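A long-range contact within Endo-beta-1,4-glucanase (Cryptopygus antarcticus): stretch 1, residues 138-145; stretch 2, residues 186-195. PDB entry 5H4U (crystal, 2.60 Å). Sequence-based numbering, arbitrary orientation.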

ATOM      1  N   ASP A 138       3.710  -5.602   2.328  1.00  9.09           N
ATOM      2  CA  ASP A 138       4.483  -4.376   2.124  1.00  8.64           C
ATOM      3  C   ASP A 138       3.490  -3.239   2.262  1.00  8.01           C
ATOM      4  O   ASP A 138       2.686  -3.004   1.366  1.00  8.36           O
ATOM      5  N   LEU A 139       3.497  -2.584   3.415  1.00  7.93           N
ATOM      6  CA  LEU A 139       2.557  -1.497   3.661  1.00  8.13           C
ATOM      7  C   LEU A 139       2.889  -0.292   2.791  1.00  7.27           C
ATOM      8  O   LEU A 139       4.040   0.135   2.704  1.00  7.69           O
ATOM      9  N   MET A 140       1.862   0.296   2.203  1.00  7.35           N
ATOM     10  CA  MET A 140       2.051   1.442   1.323  1.00  7.59           C
ATOM     11  C   MET A 140       2.098   2.710   2.176  1.00  7.60           C
ATOM     12  O   MET A 140       1.076   3.201   2.649  1.00  7.70           O
ATOM     13  N   ILE A 141       3.301   3.247   2.379  1.00  7.94           N
ATOM     14  CA  ILE A 141       3.509   4.425   3.212  1.00  7.67           C
ATOM     15  C   ILE A 141       4.346   5.455   2.462  1.00  7.98           C
ATOM     16  O   ILE A 141       5.501   5.183   2.131  1.00  8.17           O
ATOM     17  N   PRO A 142       3.822   6.647   2.179  1.00  8.20           N
ATOM     18  CA  PRO A 142       4.617   7.662   1.477  1.00  8.22           C
ATOM     19  C   PRO A 142       5.873   8.013   2.254  1.00  8.64           C
ATOM     20  O   PRO A 142       5.822   8.357   3.436  1.00  8.45           O
ATOM     21  N   GLY A 143       7.015   7.855   1.602  1.00  8.64           N
ATOM     22  CA  GLY A 143       8.271   8.143   2.234  1.00  8.62           C
ATOM     23  C   GLY A 143       8.978   6.935   2.791  1.00  9.02           C
ATOM     24  O   GLY A 143      10.089   7.084   3.305  1.00  9.66           O
ATOM     25  N   GLY A 144       8.340   5.757   2.774  1.00  8.86           N
ATOM     26  CA  GLY A 144       8.974   4.558   3.277  1.00  8.66           C
ATOM     27  C   GLY A 144       9.934   3.857   2.343  1.00  8.83           C
ATOM     28  O   GLY A 144      10.403   2.770   2.691  1.00  9.32           O
ATOM     29  N   GLY A 145      10.288   4.444   1.210  1.00  8.71           N
ATOM     30  CA  GLY A 145      11.192   3.810   0.255  1.00  9.23           C
ATOM     31  C   GLY A 145      10.493   3.300  -0.998  1.00  9.23           C
ATOM     32  O   GLY A 145       9.368   2.790  -0.945  1.00  9.07           O
ATOM     33  N   GLY A 186       0.168  10.736   4.877  1.00  9.72           N
ATOM     34  CA  GLY A 186       0.611   9.357   4.993  1.00  9.44           C
ATOM     35  C   GLY A 186       1.995   9.274   5.580  1.00  9.71           C
ATOM     36  O   GLY A 186       2.240   8.535   6.539  1.00  9.57           O
ATOM     37  N   CYS A 187       2.898  10.098   5.054  1.00 10.19           N
ATOM     38  CA  CYS A 187       4.240  10.210   5.600  1.00 10.06           C
ATOM     39  C   CYS A 187       4.178  10.362   7.109  1.00 10.19           C
ATOM     40  O   CYS A 187       4.746   9.549   7.846  1.00 10.56           O
ATOM     41  N   ASN A 188       3.399  11.340   7.585  1.00  9.98           N
ATOM     42  CA  ASN A 188       3.358  11.617   9.020  1.00 10.29           C
ATOM     43  C   ASN A 188       2.790  10.447   9.808  1.00  9.82           C
ATOM     44  O   ASN A 188       3.255  10.148  10.920  1.00  9.65           O
ATOM     45  N   TRP A 189       1.789   9.770   9.247  1.00  9.54           N
ATOM     46  CA  TRP A 189       1.229   8.584   9.883  1.00  8.85           C
ATOM     47  C   TRP A 189       2.316   7.585  10.270  1.00  8.81           C
ATOM     48  O   TRP A 189       2.233   6.938  11.320  1.00  8.78           O
ATOM     49  N   ARG A 190       3.368   7.484   9.462  1.00  8.86           N
ATOM     50  CA  ARG A 190       4.421   6.523   9.749  1.00  9.09           C
ATOM     51  C   ARG A 190       5.152   6.839  11.060  1.00  9.54           C
ATOM     52  O   ARG A 190       5.628   5.922  11.748  1.00  8.81           O
ATOM     53  N   PHE A 191       5.246   8.119  11.425  1.00  9.60           N
ATOM     54  CA  PHE A 191       5.938   8.511  12.636  1.00  9.61           C
ATOM     55  C   PHE A 191       5.017   8.761  13.813  1.00 10.06           C
ATOM     56  O   PHE A 191       5.511   8.895  14.939  1.00 10.43           O
ATOM     57  N   GLY A 192       3.703   8.797  13.596  1.00  9.59           N
ATOM     58  CA  GLY A 192       2.805   9.017  14.710  1.00  8.96           C
ATOM     59  C   GLY A 192       2.143   7.742  15.184  1.00  8.83           C
ATOM     60  O   GLY A 192       2.618   7.109  16.132  1.00  9.25           O
ATOM     61  N   TRP A 193       1.112   7.294  14.468  1.00  8.08           N
ATOM     62  CA  TRP A 193       0.411   6.080  14.866  1.00  7.96           C
ATOM     63  C   TRP A 193       1.291   4.855  14.678  1.00  8.26           C
ATOM     64  O   TRP A 193       1.271   3.931  15.501  1.00  8.25           O
ATOM     65  N   PHE A 194       2.070   4.840  13.594  1.00  8.48           N
ATOM     66  CA  PHE A 194       2.934   3.733  13.217  1.00  8.13           C
ATOM     67  C   PHE A 194       4.260   3.746  13.966  1.00  8.48           C
ATOM     68  O   PHE A 194       4.958   2.737  13.978  1.00  8.30           O
ATOM     69  N   LYS A 195       4.625   4.878  14.572  1.00  9.26           N
ATOM     70  CA  LYS A 195       5.764   5.003  15.491  1.00  8.82           C
ATOM     71  C   LYS A 195       7.093   4.697  14.833  1.00  9.03           C
ATOM     72  O   LYS A 195       8.046   4.331  15.518  1.00  9.62           O
TER

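Which side chains fill the gap between the two stretches? From the first, Leu139, Ile141 and Pro142 have CA-to-CB bonds directed toward the second, and Trp189, Arg190 and Phe194 answer from there. Met140, between Leu139 and Ile141, is out of reach. No direct hydrogen bond crosses the interface, so packing dominates it.

How does Ile141 serve so many neighbours? Its chi1 is m and chi2 is t, which extends CD1 toward two aromatic rings, Trp189 and Phe194. Ile141 CD1 lies 4.1 Å from Trp189 CZ3, at the ring edge, and 4.2 Å from Phe194 CZ, over one ring face. Ile141 CG2 lies 3.6 Å from Arg190 CB. Trp189 and Phe194 both have chi1 t, and a backbone hydrogen bond from Phe194 N to Trp189 O (3.1 Å) links their residues. Leu139, with chi1 m and chi2 p, places its CD2 3.5 Å from Phe194 CE1.

Why can the proline come so close to the helix? Gly186 offers no side chain: a CB there would clash with Pro142 CD, which instead rests 3.8 Å from Gly186 C. The proline ring is C-gamma exo. One residue along, Cys187 CA makes a CA-H...O contact with Pro142 O at 3.3 Å; the CA-to-CB bond of Cys187 points sideways, and its side chain, chi1 t, is covalently bonded elsewhere in the structure.

What does the long arm of Arg190 do? With chi1, chi2 and chi3 all t, it reaches along the glycine turn. Arg190 NH1 stops 3.3 Å from Gly143 O, near the guanidinium plane, but the angle is too poor for a hydrogen bond. Water 1 provides a bridge, its O donating to Pro142 O at 2.7 Å and weakly accepting from Arg190 NH1 at 3.5 Å.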

ATOM      1  CB  ASP A 138       5.187  -4.359   0.767  1.00  8.51           C
ATOM      2  CG  ASP A 138       5.838  -5.704   0.414  1.00  9.77           C
ATOM      3  OD1 ASP A 138       6.457  -6.339   1.307  1.00  9.46           O
ATOM      4  OD2 ASP A 138       5.754  -6.129  -0.770  1.00 10.68           O
ATOM      5  CB  LEU A 139       2.553  -1.104   5.149  1.00  7.91           C
ATOM      6  CG  LEU A 139       2.009  -2.064   6.222  1.00  8.06           C
ATOM      7  CD1 LEU A 139       2.528  -3.470   6.091  1.00  8.90           C
ATOM      8  CD2 LEU A 139       2.308  -1.560   7.615  1.00  7.74           C
ATOM      9  CB  MET A 140       0.943   1.475   0.278  1.00  7.63           C
ATOM     10  CG  MET A 140       1.256   0.581  -0.901  1.00  8.31           C
ATOM     11  SD  MET A 140      -0.072   0.327  -2.111  1.00 11.13           S
ATOM     12  CE  MET A 140       0.194   1.744  -3.164  1.00  9.07           C
ATOM     13  CB  ILE A 141       4.179   4.051   4.540  1.00  7.54           C
ATOM     14  CG1 ILE A 141       3.428   2.867   5.158  1.00  7.64           C
ATOM     15  CG2 ILE A 141       4.130   5.221   5.477  1.00  8.04           C
ATOM     16  CD1 ILE A 141       4.155   2.158   6.246  1.00  7.80           C
ATOM     17  CB  PRO A 142       3.659   8.852   1.391  1.00  8.65           C
ATOM     18  CG  PRO A 142       2.327   8.270   1.526  1.00  8.66           C
ATOM     19  CD  PRO A 142       2.459   7.114   2.439  1.00  8.24           C
ATOM     20  CB  CYS A 187       4.943  11.402   4.952  1.00 10.25           C
ATOM     21  SG  CYS A 187       6.655  11.524   5.282  1.00 11.21           S
ATOM     22  CB  ASN A 188       2.586  12.911   9.278  1.00 10.38           C
ATOM     23  CG  ASN A 188       3.465  14.145   9.068  1.00 12.20           C
ATOM     24  OD1 ASN A 188       4.594  14.211   9.570  1.00 12.56           O
ATOM     25  ND2 ASN A 188       2.999  15.075   8.252  1.00 12.46           N
ATOM     26  CB  TRP A 189       0.226   7.972   8.922  1.00  8.78           C
ATOM     27  CG  TRP A 189      -0.509   6.769   9.357  1.00  8.56           C
ATOM     28  CD1 TRP A 189      -1.753   6.720   9.906  1.00  8.08           C
ATOM     29  CD2 TRP A 189      -0.080   5.410   9.189  1.00  8.40           C
ATOM     30  NE1 TRP A 189      -2.109   5.411  10.117  1.00  8.51           N
ATOM     31  CE2 TRP A 189      -1.100   4.590   9.683  1.00  8.08           C
ATOM     32  CE3 TRP A 189       1.080   4.815   8.684  1.00  8.27           C
ATOM     33  CZ2 TRP A 189      -0.998   3.206   9.690  1.00  8.14           C
ATOM     34  CZ3 TRP A 189       1.179   3.452   8.693  1.00  8.13           C
ATOM     35  CH2 TRP A 189       0.151   2.657   9.196  1.00  7.87           C
ATOM     36  CB  ARG A 190       5.394   6.484   8.575  1.00  9.16           C
ATOM     37  CG  ARG A 190       6.608   5.638   8.800  1.00  9.11           C
ATOM     38  CD  ARG A 190       7.691   6.028   7.846  1.00  9.24           C
ATOM     39  NE  ARG A 190       8.977   5.508   8.278  1.00  9.52           N
ATOM     40  CZ  ARG A 190      10.124   5.753   7.664  1.00  9.38           C
ATOM     41  NH1 ARG A 190      10.164   6.501   6.571  1.00  9.46           N
ATOM     42  NH2 ARG A 190      11.233   5.253   8.158  1.00  9.64           N
ATOM     43  CB  PHE A 191       6.776   9.763  12.383  1.00 10.54           C
ATOM     44  CG  PHE A 191       7.839   9.563  11.376  1.00 10.46           C
ATOM     45  CD1 PHE A 191       8.994   8.902  11.740  1.00 10.55           C
ATOM     46  CD2 PHE A 191       7.691   9.998  10.076  1.00 10.26           C
ATOM     47  CE1 PHE A 191       9.990   8.685  10.840  1.00 10.59           C
ATOM     48  CE2 PHE A 191       8.696   9.779   9.163  1.00 10.58           C
ATOM     49  CZ  PHE A 191       9.848   9.121   9.549  1.00 10.49           C
ATOM     50  CB  TRP A 193      -0.864   5.943  14.039  1.00  7.69           C
ATOM     51  CG  TRP A 193      -1.760   4.762  14.360  1.00  8.13           C
ATOM     52  CD1 TRP A 193      -2.929   4.801  15.064  1.00  8.32           C
ATOM     53  CD2 TRP A 193      -1.591   3.391  13.957  1.00  7.98           C
ATOM     54  NE1 TRP A 193      -3.492   3.555  15.131  1.00  8.15           N
ATOM     55  CE2 TRP A 193      -2.688   2.666  14.471  1.00  8.05           C
ATOM     56  CE3 TRP A 193      -0.614   2.706  13.227  1.00  7.60           C
ATOM     57  CZ2 TRP A 193      -2.839   1.295  14.282  1.00  8.06           C
ATOM     58  CZ3 TRP A 193      -0.754   1.350  13.052  1.00  7.81           C
ATOM     59  CH2 TRP A 193      -1.866   0.655  13.572  1.00  8.21           C
ATOM     60  CB  PHE A 194       3.158   3.806  11.706  1.00  8.31           C
ATOM     61  CG  PHE A 194       3.781   2.585  11.093  1.00  8.25           C
ATOM     62  CD1 PHE A 194       3.016   1.459  10.801  1.00  7.92           C
ATOM     63  CD2 PHE A 194       5.126   2.573  10.779  1.00  8.24           C
ATOM     64  CE1 PHE A 194       3.583   0.348  10.206  1.00  7.60           C
ATOM     65  CE2 PHE A 194       5.693   1.455  10.200  1.00  8.92           C
ATOM     66  CZ  PHE A 194       4.909   0.340   9.905  1.00  8.24           C
ATOM     67  CB  LYS A 195       5.593   4.123  16.723  1.00  8.39           C
ATOM     68  CG  LYS A 195       4.677   4.731  17.736  1.00  9.24           C
ATOM     69  CD  LYS A 195       4.442   3.828  18.926  1.00  9.31           C
ATOM     70  CE  LYS A 195       3.190   4.236  19.648  1.00  8.62           C
ATOM     71  NZ  LYS A 195       2.913   3.323  20.748  1.00  9.37           N
TER
HETATM   72  O   HOH W   1       7.540   8.489   5.520  1.00  9.78           O